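Local structure of conserved hypothetical protein (Sulfolobus solfataricus, 2FNA) at residues His283-Ala288 and Leu329-Lys334. The protein is probably an ATPase of the AAA+ family, binding adenine nucleotide in a P-loop domain that is joined to a winged helix-turn-helix domain. Numbering follows the deposited sequence.
Sequences HGREIA and LTQLTK
The side-chain amide of Gln331 comes in at the edge of the Arg285 guanidinium, the two planes nearly coplanar at 26° apart, while Phe281 gives the same guanidinium a cation-pi partner. Gln331 OE1 sits at that edge, beside NH1 and NH2 and almost in the guanidinium plane, and NH1 of Arg285 donates to it over 3.0 Å in a nearly straight bond (164°). The second amino group follows less well: Arg285 NH2 lies 3.5 Å from Gln331 OE1, a weak bond, so the oxygen is shared unequally. Arg285 gets there by staying extended from CG to NE, whereas Gln331 folds at its second torsion (chi2 -58°), which carries its amide oxygen to the guanidinium; Gln331 CG itself approaches Arg285 NH1 to 3.5 Å. Arg285 NE donates to the carbonyl O of Phe281, which, with the bonds to Gln331 OE1, limits how the guanidinium can turn. A leucine in place of Arg285 would probably cost Gln331 OE1 and that carbonyl these donors, and the loop its polar link to the helix. Tyr292 of helix 289-299 touches both side chains. This surface contact thus ties the loop between helices 259-282 and 289-299 to the last turns of helix 322-334, just ahead of strand 338-340, within the predicted winged helix-turn-helix domain.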
# COMPACT_ATOMS: atom_id res chain seq x y z
N HIS A 283 6.95 -5.64 -15.23
CA HIS A 283 5.88 -6.29 -15.94
C HIS A 283 5.21 -5.23 -16.80
O HIS A 283 4.80 -4.17 -16.30
CB HIS A 283 4.89 -6.89 -14.94
CG HIS A 283 3.91 -7.84 -15.54
ND1 HIS A 283 2.82 -8.32 -14.84
CD2 HIS A 283 3.84 -8.41 -16.77
CE1 HIS A 283 2.14 -9.16 -15.61
NE2 HIS A 283 2.73 -9.21 -16.79
N GLY A 284 5.15 -5.49 -18.10
CA GLY A 284 4.65 -4.51 -19.07
C GLY A 284 5.66 -3.47 -19.55
O GLY A 284 5.30 -2.61 -20.36
N ARG A 285 6.90 -3.54 -19.06
CA ARG A 285 7.97 -2.63 -19.50
C ARG A 285 9.14 -3.44 -19.99
O ARG A 285 10.28 -3.02 -19.81
CB ARG A 285 8.47 -1.77 -18.33
CG ARG A 285 7.41 -1.03 -17.59
CD ARG A 285 7.89 -0.61 -16.20
NE ARG A 285 6.74 -0.28 -15.36
CZ ARG A 285 6.19 0.92 -15.29
NH1 ARG A 285 6.66 1.91 -16.02
NH2 ARG A 285 5.14 1.11 -14.52
N GLU A 286 8.88 -4.59 -20.60
CA GLU A 286 9.96 -5.51 -20.97
C GLU A 286 10.93 -4.88 -21.98
O GLU A 286 12.12 -5.23 -22.01
CB GLU A 286 9.40 -6.84 -21.49
CG GLU A 286 10.42 -8.00 -21.54
CD GLU A 286 10.88 -8.52 -20.17
OE1 GLU A 286 10.33 -8.10 -19.12
OE2 GLU A 286 11.81 -9.35 -20.16
N ILE A 287 10.44 -3.94 -22.79
CA ILE A 287 11.30 -3.18 -23.70
C ILE A 287 12.41 -2.40 -22.96
O ILE A 287 13.59 -2.44 -23.36
CB ILE A 287 10.46 -2.25 -24.64
CG1 ILE A 287 11.31 -1.68 -25.78
CG2 ILE A 287 9.79 -1.11 -23.86
CD1 ILE A 287 11.70 -2.70 -26.85
N ALA A 288 12.06 -1.72 -21.85
CA ALA A 288 13.02 -0.85 -21.14
C ALA A 288 13.64 -1.53 -19.90
O ALA A 288 14.21 -0.88 -19.03
CB ALA A 288 12.36 0.46 -20.76
N LEU A 329 12.85 7.85 -15.11
CA LEU A 329 12.91 8.38 -13.75
C LEU A 329 11.54 8.76 -13.21
O LEU A 329 11.28 8.56 -12.05
CB LEU A 329 13.87 9.57 -13.66
CG LEU A 329 15.32 9.23 -13.99
CD1 LEU A 329 16.17 10.50 -14.08
CD2 LEU A 329 15.89 8.26 -12.96
N THR A 330 10.68 9.30 -14.06
CA THR A 330 9.30 9.63 -13.65
C THR A 330 8.51 8.40 -13.22
O THR A 330 7.76 8.45 -12.25
CB THR A 330 8.53 10.33 -14.79
OG1 THR A 330 9.13 11.60 -15.03
CG2 THR A 330 7.03 10.53 -14.43
N GLN A 331 8.65 7.31 -13.97
CA GLN A 331 7.97 6.08 -13.62
C GLN A 331 8.48 5.55 -12.26
O GLN A 331 7.68 5.17 -11.39
CB GLN A 331 8.14 5.05 -14.74
CG GLN A 331 7.33 5.36 -15.99
CD GLN A 331 5.84 5.47 -15.69
OE1 GLN A 331 5.19 4.48 -15.36
NE2 GLN A 331 5.30 6.68 -15.77
N LEU A 332 9.79 5.54 -12.09
CA LEU A 332 10.44 5.05 -10.86
C LEU A 332 9.98 5.88 -9.66
O LEU A 332 9.67 5.33 -8.57
CB LEU A 332 11.98 5.09 -11.02
CG LEU A 332 12.57 3.98 -11.90
CD1 LEU A 332 14.04 4.19 -12.20
CD2 LEU A 332 12.37 2.62 -11.24
N THR A 333 9.91 7.19 -9.85
CA THR A 333 9.44 8.10 -8.79
C THR A 333 7.96 7.88 -8.46
O THR A 333 7.57 7.88 -7.28
CB THR A 333 9.68 9.56 -9.16
OG1 THR A 333 11.06 9.76 -9.43
CG2 THR A 333 9.29 10.47 -8.04
N LYS A 334 7.13 7.70 -9.50
CA LYS A 334 5.68 7.49 -9.30
C LYS A 334 5.40 6.20 -8.55
O LYS A 334 4.42 6.11 -7.84
CB LYS A 334 4.94 7.42 -10.64
CG LYS A 334 4.94 8.69 -11.45
CD LYS A 334 3.66 9.49 -11.28
CE LYS A 334 3.32 10.22 -12.57
NZ LYS A 334 2.35 11.29 -12.29